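Local coordinates for protein SAM-dependent methyltransferase (Anabaena variabilis ATCC 29413, PDB 3GGD) that probably transfers a methyl group from S-adenosyl-L-methionine to an acceptor, and is seen here with the spent cofactor S-adenosyl-L-homocysteine bound, at residues W19-W23 with V33-A37; D46-F50 with M159-E163; L182-L186 with S223-L227. All coordinates share one frame; numbering follows the deposited sequence.

Contact 1: W19-W23 with V33-A37; sequences WEQYW and VLWDA. With SAH (S-adenosyl-L-homocysteine), chain E; EDO (1,2-ethanediol), chain K.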
loop_
_atom_site.group_PDB
_atom_site.type_symbol
_atom_site.label_atom_id
_atom_site.label_comp_id
_atom_site.label_asym_id
_atom_site.label_seq_id
_atom_site.Cartn_x
_atom_site.Cartn_y
_atom_site.Cartn_z
ATOM N N TRP A 19 8.678 -3.200 -9.674
ATOM C CA TRP A 19 7.460 -2.407 -9.658
ATOM C C TRP A 19 7.337 -1.451 -10.838
ATOM O O TRP A 19 6.244 -1.274 -11.373
ATOM C CB TRP A 19 7.296 -1.660 -8.326
ATOM C CG TRP A 19 6.737 -2.547 -7.258
ATOM C CD1 TRP A 19 7.437 -3.202 -6.271
ATOM C CD2 TRP A 19 5.376 -2.960 -7.129
ATOM N NE1 TRP A 19 6.569 -3.980 -5.525
ATOM C CE2 TRP A 19 5.301 -3.829 -6.017
ATOM C CE3 TRP A 19 4.212 -2.672 -7.841
ATOM C CZ2 TRP A 19 4.107 -4.385 -5.579
ATOM C CZ3 TRP A 19 3.021 -3.227 -7.415
ATOM C CH2 TRP A 19 2.975 -4.086 -6.301
ATOM N N GLU A 20 8.443 -0.817 -11.228
ATOM C CA GLU A 20 8.410 0.012 -12.418
ATOM C C GLU A 20 8.147 -0.850 -13.660
ATOM O O GLU A 20 7.400 -0.428 -14.557
ATOM C CB GLU A 20 9.679 0.851 -12.557
ATOM C CG GLU A 20 9.837 1.592 -13.920
ATOM C CD GLU A 20 8.659 2.523 -14.259
ATOM O OE1 GLU A 20 7.964 3.013 -13.332
ATOM O OE2 GLU A 20 8.476 2.809 -15.460
ATOM N N GLN A 21 8.700 -2.061 -13.713
ATOM C CA GLN A 21 8.417 -2.937 -14.865
ATOM C C GLN A 21 6.911 -3.272 -14.923
ATOM O O GLN A 21 6.263 -3.169 -15.987
ATOM C CB GLN A 21 9.269 -4.195 -14.825
ATOM C CG GLN A 21 9.244 -4.942 -16.181
ATOM C CD GLN A 21 9.893 -6.345 -16.141
ATOM O OE1 GLN A 21 9.592 -7.179 -15.244
ATOM N NE2 GLN A 21 10.768 -6.607 -17.104
ATOM N N TYR A 22 6.332 -3.569 -13.755
ATOM C CA TYR A 22 4.909 -3.853 -13.689
ATOM C C TYR A 22 4.052 -2.664 -14.137
ATOM O O TYR A 22 3.144 -2.810 -14.957
ATOM C CB TYR A 22 4.492 -4.220 -12.270
ATOM C CG TYR A 22 2.992 -4.258 -12.101
ATOM C CD1 TYR A 22 2.234 -5.363 -12.563
ATOM C CD2 TYR A 22 2.317 -3.194 -11.520
ATOM C CE1 TYR A 22 0.868 -5.413 -12.424
ATOM C CE2 TYR A 22 0.919 -3.235 -11.377
ATOM C CZ TYR A 22 0.205 -4.337 -11.824
ATOM O OH TYR A 22 -1.154 -4.367 -11.680
ATOM N N TRP A 23 4.352 -1.493 -13.581
ATOM C CA TRP A 23 3.560 -0.302 -13.864
ATOM C C TRP A 23 3.757 0.161 -15.275
ATOM O O TRP A 23 2.808 0.587 -15.924
ATOM C CB TRP A 23 3.857 0.810 -12.872
ATOM C CG TRP A 23 3.126 0.687 -11.570
ATOM C CD1 TRP A 23 3.682 0.552 -10.319
ATOM C CD2 TRP A 23 1.701 0.725 -11.365
ATOM N NE1 TRP A 23 2.703 0.519 -9.373
ATOM C CE2 TRP A 23 1.477 0.610 -9.985
ATOM C CE3 TRP A 23 0.599 0.855 -12.224
ATOM C CZ2 TRP A 23 0.202 0.651 -9.431
ATOM C CZ3 TRP A 23 -0.688 0.859 -11.676
ATOM C CH2 TRP A 23 -0.877 0.767 -10.298
ATOM N N VAL A 33 -5.561 -4.091 -12.778
ATOM C CA VAL A 33 -4.724 -3.893 -11.599
ATOM C C VAL A 33 -5.473 -4.507 -10.427
ATOM O O VAL A 33 -6.510 -4.012 -9.981
ATOM C CB VAL A 33 -4.414 -2.386 -11.394
ATOM C CG1 VAL A 33 -3.629 -2.148 -10.097
ATOM C CG2 VAL A 33 -3.678 -1.823 -12.640
ATOM N N LEU A 34 -4.936 -5.610 -9.945
ATOM C CA LEU A 34 -5.607 -6.468 -8.977
ATOM C C LEU A 34 -6.241 -5.749 -7.787
ATOM O O LEU A 34 -7.357 -6.062 -7.387
ATOM C CB LEU A 34 -4.585 -7.505 -8.433
ATOM C CG LEU A 34 -5.017 -8.428 -7.294
ATOM C CD1 LEU A 34 -6.058 -9.408 -7.824
ATOM C CD2 LEU A 34 -3.786 -9.156 -6.685
ATOM N N TRP A 35 -5.500 -4.819 -7.195
ATOM C CA TRP A 35 -5.951 -4.137 -5.969
ATOM C C TRP A 35 -6.753 -2.850 -6.216
ATOM O O TRP A 35 -7.209 -2.216 -5.252
ATOM C CB TRP A 35 -4.748 -3.768 -5.112
ATOM C CG TRP A 35 -3.734 -3.025 -5.915
ATOM C CD1 TRP A 35 -3.719 -1.687 -6.199
ATOM C CD2 TRP A 35 -2.624 -3.597 -6.592
ATOM N NE1 TRP A 35 -2.636 -1.393 -7.021
ATOM C CE2 TRP A 35 -1.956 -2.554 -7.273
ATOM C CE3 TRP A 35 -2.120 -4.896 -6.693
ATOM C CZ2 TRP A 35 -0.805 -2.778 -8.036
ATOM C CZ3 TRP A 35 -0.985 -5.117 -7.451
ATOM C CH2 TRP A 35 -0.346 -4.059 -8.112
ATOM N N ASP A 36 -6.972 -2.495 -7.475
ATOM C CA ASP A 36 -7.498 -1.166 -7.797
ATOM C C ASP A 36 -9.042 -1.160 -7.757
ATOM O O ASP A 36 -9.720 -0.944 -8.757
ATOM C CB ASP A 36 -6.929 -0.721 -9.153
ATOM C CG ASP A 36 -7.132 0.760 -9.443
ATOM O OD1 ASP A 36 -7.311 1.564 -8.486
ATOM O OD2 ASP A 36 -7.061 1.127 -10.637
ATOM N N ALA A 37 -9.570 -1.444 -6.575
ATOM C CA ALA A 37 -11.009 -1.461 -6.329
ATOM C C ALA A 37 -11.587 -0.039 -6.346
ATOM O O ALA A 37 -10.908 0.906 -6.007
ATOM C CB ALA A 37 -11.300 -2.108 -4.931
HETATM N N SAH E . -1.746 2.087 -2.391
HETATM C CA SAH E . -2.081 1.811 -3.813
HETATM C CB SAH E . -1.122 0.810 -4.492
HETATM C CG SAH E . -0.921 -0.583 -3.867
HETATM S SD SAH E . 0.153 -1.649 -4.845
HETATM C C SAH E . -3.512 1.321 -3.968
HETATM O O SAH E . -4.095 1.418 -5.078
HETATM O OXT SAH E . -4.100 0.802 -3.019
HETATM C "C5'" SAH E . 1.706 -1.392 -4.034
HETATM C "C4'" SAH E . 2.388 -0.056 -4.451
HETATM O "O4'" SAH E . 3.633 0.102 -3.728
HETATM C "C3'" SAH E . 2.782 0.085 -5.933
HETATM O "O3'" SAH E . 2.278 1.273 -6.520
HETATM C "C2'" SAH E . 4.305 0.143 -5.918
HETATM O "O2'" SAH E . 4.924 0.818 -7.034
HETATM C "C1'" SAH E . 4.584 0.754 -4.558
HETATM N N9 SAH E . 5.950 0.521 -4.071
HETATM C C8 SAH E . 6.615 -0.663 -4.156
HETATM N N7 SAH E . 7.829 -0.548 -3.592
HETATM C C5 SAH E . 7.937 0.742 -3.152
HETATM C C6 SAH E . 8.996 1.521 -2.520
HETATM N N6 SAH E . 10.156 0.865 -2.280
HETATM N N1 SAH E . 8.803 2.818 -2.239
HETATM C C2 SAH E . 7.611 3.422 -2.546
HETATM N N3 SAH E . 6.624 2.753 -3.141
HETATM C C4 SAH E . 6.732 1.454 -3.484
HETATM C C1 EDO K . -11.576 1.503 -9.889
HETATM O O1 EDO K . -12.678 2.371 -9.665
HETATM C C2 EDO K . -10.407 2.441 -10.075
HETATM O O2 EDO K . -9.845 2.297 -11.384
HETATM O O HOH W 1 -2.767 -6.643 -11.781
#
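CG of W35 lies between its backbone N and carbonyl carbon (chi1 52°), which turns the indole toward the helix, and its six-membered ring reaches W19, Y22 and W23 there. Y22, nearly one turn on from W19, has CG anti to the backbone N, which carries the phenol toward V33. The outer corner of W35 does most of the touching: CH2 of W35 lies 3.5 Å from CZ3 of W19, near the plane of the W19 ring, and 3.6 Å from CE2 of Y22. The W19 and W35 planes are inclined at 59° and those of Y22 and W35 somewhat less; both pairs meet obliquely, and the three rings form an aromatic cluster. CZ2 of W23 meets the edge of W35, while CG1 of V33 lies over one face of the W35 indole, toward its rim. The opposite face carries the cofactor sulfur, also toward the rim, with SD of S-adenosyl-L-homocysteine 3.3 Å from CE2 of W35. W19 lays a face against the same ligand, its CD1 3.4 Å from C8 of the adenine. NE1 of W23 donates to the ribose O3' at 3.0 Å, bent to 143°, and more weakly to O2'. A water accepts from both OH of Y22 and the backbone N of L34, bridging the segments at the far end of the phenol. The contact thus lines the S-adenosyl-L-homocysteine pocket, with W23 hydrogen-bonded to the ribose and W35 packed on the sulfur. Helix 15-29 is backed by helix 88-97, where W23 touches A90 and I93, while V189 of helix 184-190 packs on W19 and W35, and R131, ending strand 127-131, bonds to the carbonyl of W35.

Contact 2: D46-F50 with M159-E163; sequences DLPRF and MYLIE. With SO4 (sulfate ion), chain J; EDO (1,2-ethanediol), chain L.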
loop_
_atom_site.group_PDB
_atom_site.type_symbol
_atom_site.label_atom_id
_atom_site.label_comp_id
_atom_site.label_asym_id
_atom_site.label_seq_id
_atom_site.Cartn_x
_atom_site.Cartn_y
_atom_site.Cartn_z
ATOM N N ASP A 46 -11.857 2.681 4.628
ATOM C CA ASP A 46 -10.732 3.062 5.511
ATOM C C ASP A 46 -10.924 4.374 6.308
ATOM O O ASP A 46 -10.585 4.436 7.502
ATOM C CB ASP A 46 -9.446 3.223 4.689
ATOM C CG ASP A 46 -9.048 1.921 3.947
ATOM O OD1 ASP A 46 -9.190 0.834 4.554
ATOM O OD2 ASP A 46 -8.579 2.021 2.797
ATOM N N LEU A 47 -11.466 5.402 5.643
ATOM C CA LEU A 47 -11.445 6.763 6.191
ATOM C C LEU A 47 -12.081 6.891 7.590
ATOM O O LEU A 47 -11.493 7.521 8.439
ATOM C CB LEU A 47 -12.018 7.788 5.192
ATOM C CG LEU A 47 -11.947 9.284 5.580
ATOM C CD1 LEU A 47 -10.507 9.678 5.942
ATOM C CD2 LEU A 47 -12.544 10.246 4.506
ATOM N N PRO A 48 -13.256 6.274 7.842
ATOM C CA PRO A 48 -13.774 6.374 9.205
ATOM C C PRO A 48 -12.831 5.834 10.304
ATOM O O PRO A 48 -12.914 6.258 11.459
ATOM C CB PRO A 48 -15.077 5.581 9.154
ATOM C CG PRO A 48 -15.435 5.488 7.711
ATOM C CD PRO A 48 -14.137 5.492 6.973
ATOM N N ARG A 49 -11.931 4.935 9.953
ATOM C CA ARG A 49 -11.026 4.336 10.957
ATOM C C ARG A 49 -9.948 5.294 11.424
ATOM O O ARG A 49 -9.352 5.072 12.458
ATOM C CB ARG A 49 -10.370 3.074 10.381
ATOM C CG ARG A 49 -11.364 1.950 10.062
ATOM C CD ARG A 49 -10.756 0.894 9.180
ATOM N NE ARG A 49 -11.702 -0.199 8.946
ATOM C CZ ARG A 49 -11.478 -1.225 8.134
ATOM N NH1 ARG A 49 -10.346 -1.342 7.472
ATOM N NH2 ARG A 49 -12.394 -2.160 7.975
ATOM N N PHE A 50 -9.661 6.340 10.646
ATOM C CA PHE A 50 -8.628 7.310 11.031
ATOM C C PHE A 50 -8.961 8.807 10.968
ATOM O O PHE A 50 -8.212 9.624 11.523
ATOM C CB PHE A 50 -7.361 7.058 10.247
ATOM C CG PHE A 50 -7.453 7.310 8.764
ATOM C CD1 PHE A 50 -7.103 8.549 8.229
ATOM C CD2 PHE A 50 -7.738 6.281 7.894
ATOM C CE1 PHE A 50 -7.126 8.769 6.862
ATOM C CE2 PHE A 50 -7.758 6.501 6.535
ATOM C CZ PHE A 50 -7.454 7.742 6.013
HETATM N N MSE A 159 -0.320 7.329 11.200
HETATM C CA MSE A 159 -0.380 6.506 10.008
HETATM C C MSE A 159 -1.490 5.501 10.130
HETATM O O MSE A 159 -1.557 4.768 11.118
HETATM C CB MSE A 159 0.923 5.717 9.780
HETATM C CG MSE A 159 0.785 4.729 8.674
HETATM SE SE MSE A 159 2.453 4.010 7.986
HETATM C CE MSE A 159 3.200 3.241 9.618
ATOM N N TYR A 160 -2.330 5.457 9.100
ATOM C CA TYR A 160 -3.242 4.358 8.925
ATOM C C TYR A 160 -2.642 3.472 7.836
ATOM O O TYR A 160 -2.290 3.964 6.760
ATOM C CB TYR A 160 -4.614 4.816 8.422
ATOM C CG TYR A 160 -5.543 3.640 8.033
ATOM C CD1 TYR A 160 -6.322 2.990 8.983
ATOM C CD2 TYR A 160 -5.640 3.202 6.711
ATOM C CE1 TYR A 160 -7.191 1.957 8.617
ATOM C CE2 TYR A 160 -6.491 2.157 6.338
ATOM C CZ TYR A 160 -7.259 1.544 7.303
ATOM O OH TYR A 160 -8.121 0.565 6.911
ATOM N N LEU A 161 -2.513 2.185 8.128
ATOM C CA LEU A 161 -2.118 1.221 7.099
ATOM C C LEU A 161 -3.057 0.003 7.110
ATOM O O LEU A 161 -3.598 -0.386 8.148
ATOM C CB LEU A 161 -0.673 0.764 7.233
ATOM C CG LEU A 161 -0.264 -0.199 8.374
ATOM C CD1 LEU A 161 1.196 -0.757 8.065
ATOM C CD2 LEU A 161 -0.324 0.473 9.715
ATOM N N ILE A 162 -3.285 -0.530 5.909
ATOM C CA ILE A 162 -4.074 -1.747 5.715
ATOM C C ILE A 162 -3.239 -2.630 4.766
ATOM O O ILE A 162 -2.735 -2.181 3.733
ATOM C CB ILE A 162 -5.516 -1.448 5.231
ATOM C CG1 ILE A 162 -6.299 -2.772 5.125
ATOM C CG2 ILE A 162 -5.512 -0.582 3.892
ATOM C CD1 ILE A 162 -7.806 -2.648 4.741
ATOM N N GLU A 163 -3.031 -3.865 5.199
ATOM C CA GLU A 163 -2.140 -4.798 4.546
ATOM C C GLU A 163 -2.826 -6.157 4.447
ATOM O O GLU A 163 -3.843 -6.389 5.088
ATOM C CB GLU A 163 -0.854 -4.929 5.394
ATOM C CG GLU A 163 -0.053 -3.638 5.489
ATOM C CD GLU A 163 0.500 -3.178 4.157
ATOM O OE1 GLU A 163 0.727 -4.058 3.280
ATOM O OE2 GLU A 163 0.667 -1.928 3.967
HETATM S S SO4 J . -14.760 -1.170 10.721
HETATM O O1 SO4 J . -14.335 0.208 10.440
HETATM O O2 SO4 J . -14.984 -1.940 9.485
HETATM O O3 SO4 J . -16.046 -1.068 11.411
HETATM O O4 SO4 J . -13.820 -1.857 11.610
HETATM C C1 EDO L . -10.068 -2.605 1.546
HETATM O O1 EDO L . -10.241 -2.577 0.118
HETATM C C2 EDO L . -9.932 -1.182 2.159
HETATM O O2 EDO L . -8.972 -0.319 1.474
#
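The rings of F50 and Y160 are nearly parallel, with planes 29° apart, but strongly offset, centroids 5.1 Å apart, with little of one ring above the other; the touch is made by CD2 of F50, 3.4 Å from CG of Y160. Over one face of F50, toward its rim, sits the carbonyl oxygen of L47 from the preceding turn. At the edge of the Y160 ring, near its plane, comes OD1 of D46, and the R49 guanidinium has the Y160 hydroxyl, CD1 of I162 and a sulfate, probably from the crystallisation liquor, at its edges, in plane. Y160 has CG anti to the backbone N (chi1 172°), which stands the phenol out from strand 158-164 toward helix 43-50. Its OH donates to OD1 of D46 at 2.6 Å, meeting that oxygen from above the carboxylate plane, and accepts from NH1 of R49 at 3.0 Å. R49 runs extended from CG to NE and turns its other edge to the sulfate, where NE to O1 and NH2 to O2 form a nearly straight two-pronged grip. NH1 of R49 also lies 3.8 Å from OD1 of D46, a long charge pairing with no N-H aimed at the oxygen. A phenylalanine in place of Y160 would probably leave D46 OD1 and R49 NH1 without their shared partner, and the arginine freer to swing. OD2 of D46 is taken by Y129 of strand 127-131, and W239 of strand 237-244 meets R49 in a cation-pi contact. The helix is thereby pinned to the face of the central sheet of a Rossmann-like methyltransferase. The hydroxyl donates to a carboxylate and accepts from a guanidinium, linking two opposite charges, and the nearby guanidinium is likely to favour an ionised D46.

Contact 3: L182-L186 with S223-L227; sequences LPYEL and SIHKL. With EDO (1,2-ethanediol), chain P.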
loop_
_atom_site.group_PDB
_atom_site.type_symbol
_atom_site.label_atom_id
_atom_site.label_comp_id
_atom_site.label_asym_id
_atom_site.label_seq_id
_atom_site.Cartn_x
_atom_site.Cartn_y
_atom_site.Cartn_z
ATOM N N LEU A 182 -4.057 -19.469 -10.174
ATOM C CA LEU A 182 -4.218 -18.242 -9.443
ATOM C C LEU A 182 -4.962 -17.233 -10.323
ATOM O O LEU A 182 -5.023 -17.388 -11.542
ATOM C CB LEU A 182 -2.856 -17.700 -9.017
ATOM C CG LEU A 182 -2.078 -18.510 -7.946
ATOM C CD1 LEU A 182 -0.606 -18.019 -7.861
ATOM C CD2 LEU A 182 -2.772 -18.434 -6.542
ATOM N N PRO A 183 -5.580 -16.226 -9.705
ATOM C CA PRO A 183 -6.281 -15.173 -10.434
ATOM C C PRO A 183 -5.408 -14.450 -11.484
ATOM O O PRO A 183 -4.275 -14.068 -11.166
ATOM C CB PRO A 183 -6.640 -14.180 -9.329
ATOM C CG PRO A 183 -6.801 -15.030 -8.121
ATOM C CD PRO A 183 -5.710 -16.069 -8.245
ATOM N N TYR A 184 -5.945 -14.253 -12.697
ATOM C CA TYR A 184 -5.246 -13.532 -13.779
ATOM C C TYR A 184 -4.568 -12.278 -13.288
ATOM O O TYR A 184 -3.383 -12.054 -13.551
ATOM C CB TYR A 184 -6.215 -13.130 -14.950
ATOM C CG TYR A 184 -5.565 -12.266 -16.095
ATOM C CD1 TYR A 184 -4.412 -12.702 -16.725
ATOM C CD2 TYR A 184 -6.138 -11.072 -16.570
ATOM C CE1 TYR A 184 -3.793 -11.968 -17.793
ATOM C CE2 TYR A 184 -5.539 -10.314 -17.660
ATOM C CZ TYR A 184 -4.337 -10.764 -18.258
ATOM O OH TYR A 184 -3.632 -10.077 -19.359
ATOM N N GLU A 185 -5.314 -11.455 -12.552
ATOM C CA GLU A 185 -4.789 -10.168 -12.149
ATOM C C GLU A 185 -3.633 -10.282 -11.152
ATOM O O GLU A 185 -2.811 -9.369 -11.057
ATOM C CB GLU A 185 -5.907 -9.256 -11.617
ATOM C CG GLU A 185 -7.087 -9.053 -12.618
ATOM C CD GLU A 185 -8.188 -10.117 -12.531
ATOM O OE1 GLU A 185 -7.988 -11.212 -11.940
ATOM O OE2 GLU A 185 -9.286 -9.837 -13.053
ATOM N N LEU A 186 -3.563 -11.382 -10.421
ATOM C CA LEU A 186 -2.439 -11.614 -9.502
ATOM C C LEU A 186 -1.250 -12.102 -10.329
ATOM O O LEU A 186 -0.125 -11.680 -10.121
ATOM C CB LEU A 186 -2.785 -12.636 -8.431
ATOM C CG LEU A 186 -1.643 -13.044 -7.456
ATOM C CD1 LEU A 186 -1.060 -11.838 -6.679
ATOM C CD2 LEU A 186 -2.123 -14.134 -6.507
ATOM N N SER A 223 -10.264 -6.764 -3.809
ATOM C CA SER A 223 -9.599 -6.867 -5.099
ATOM C C SER A 223 -10.648 -6.710 -6.206
ATOM O O SER A 223 -11.839 -6.653 -5.923
ATOM C CB SER A 223 -8.880 -8.220 -5.262
ATOM O OG SER A 223 -9.722 -9.236 -5.770
ATOM N N ILE A 224 -10.200 -6.661 -7.455
ATOM C CA ILE A 224 -11.116 -6.543 -8.600
ATOM C C ILE A 224 -11.306 -7.916 -9.277
ATOM O O ILE A 224 -12.001 -8.036 -10.280
ATOM C CB ILE A 224 -10.604 -5.516 -9.659
ATOM C CG1 ILE A 224 -9.302 -6.025 -10.330
ATOM C CG2 ILE A 224 -10.429 -4.178 -9.022
ATOM C CD1 ILE A 224 -8.998 -5.425 -11.669
ATOM N N HIS A 225 -10.651 -8.948 -8.757
ATOM C CA HIS A 225 -10.841 -10.272 -9.334
ATOM C C HIS A 225 -12.199 -10.858 -8.973
ATOM O O HIS A 225 -12.507 -11.058 -7.787
ATOM C CB HIS A 225 -9.789 -11.258 -8.860
ATOM C CG HIS A 225 -9.954 -12.608 -9.469
ATOM N ND1 HIS A 225 -9.618 -12.875 -10.781
ATOM C CD2 HIS A 225 -10.483 -13.748 -8.971
ATOM C CE1 HIS A 225 -9.914 -14.134 -11.054
ATOM N NE2 HIS A 225 -10.434 -14.684 -9.971
ATOM N N LYS A 226 -12.971 -11.194 -10.001
ATOM C CA LYS A 226 -14.289 -11.791 -9.824
ATOM C C LYS A 226 -14.213 -13.304 -9.846
ATOM O O LYS A 226 -13.695 -13.887 -10.789
ATOM C CB LYS A 226 -15.245 -11.368 -10.951
ATOM C CG LYS A 226 -15.711 -9.949 -10.864
ATOM C CD LYS A 226 -16.947 -9.711 -11.771
ATOM C CE LYS A 226 -17.371 -8.190 -11.804
ATOM N NZ LYS A 226 -16.300 -7.218 -12.350
ATOM N N LEU A 227 -14.773 -13.914 -8.816
ATOM C CA LEU A 227 -14.850 -15.335 -8.702
ATOM C C LEU A 227 -16.071 -15.810 -9.521
ATOM O O LEU A 227 -16.921 -15.004 -9.894
ATOM C CB LEU A 227 -14.973 -15.719 -7.236
ATOM C CG LEU A 227 -13.779 -15.323 -6.383
ATOM C CD1 LEU A 227 -14.118 -15.440 -4.913
ATOM C CD2 LEU A 227 -12.558 -16.163 -6.763
HETATM C C1 EDO P . -10.474 -17.996 -10.494
HETATM O O1 EDO P . -11.798 -17.417 -10.390
HETATM C C2 EDO P . -9.704 -17.829 -9.186
HETATM O O2 EDO P . -8.337 -18.319 -9.210
HETATM O O HOH W 2 -11.771 -10.874 -12.830
#
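P183 and H225 form the tightly packed part of the contact: CB of P183 sits over the centre of the H225 imidazole, 3.6 Å from the ring centroid and only 9° off the normal, a clear CH-pi contact. At the edge of the same ring, ND1 of H225 donates to OE1 of E185 at 2.6 Å. The glutamate accepts on its syn side, with the donor somewhat out of the carboxylate plane, and the two flat groups stand nearly perpendicular at 82°. A bend at chi2 (87°) folds the E185 chain back so that its carboxylate meets the histidine. Elsewhere the contact is looser and wetter, in two separate places. Beside E185, I224 comes no nearer than 4.2 Å, through CD1 to CG of E185, and a water spans OE2 of E185 and the backbone N of K226. At the far edge of the ring, NE2 of H225 is hydrogen-bonded to O1 of a 1,2-ethanediol, probably from the crystallisation liquor. The loop is shaped locally by an ST turn, in which OG of S223 accepts from the backbone N of H225. P183 is the N-cap of helix 184-190, and the H225–E185 bond joins the first turn of that helix to the loop between strands 211-217 and 237-244. With one edge nitrogen on a carboxylate and one face on a proline, the imidazole is fixed in rotation, and the nearby negative charge would probably raise its basicity and favour a protonated ring.

Overall arrangement
From the N terminus, contact 1 closes first, turning the chain after helix 15-29 back onto it; nine residues, mostly the end of that helix, lie between its segments. Helix 43-50 follows, and contact 2 joins it across 108 intervening residues to strand 158-164, an inner strand of the sheet, beside 127-131. Contact 3 comes last, closing the passage from helix 184-190 to the loop after strand 211-217. The three run in series, none nesting or crossing. Contacts 1 and 3 adjoin, centres about 12 Å apart, through a probable hydrogen bond from N of I224 to O of L34 at 2.9 Å, linking their two loops. Contact 2 stands apart, its centre about 20 Å from contact 1's.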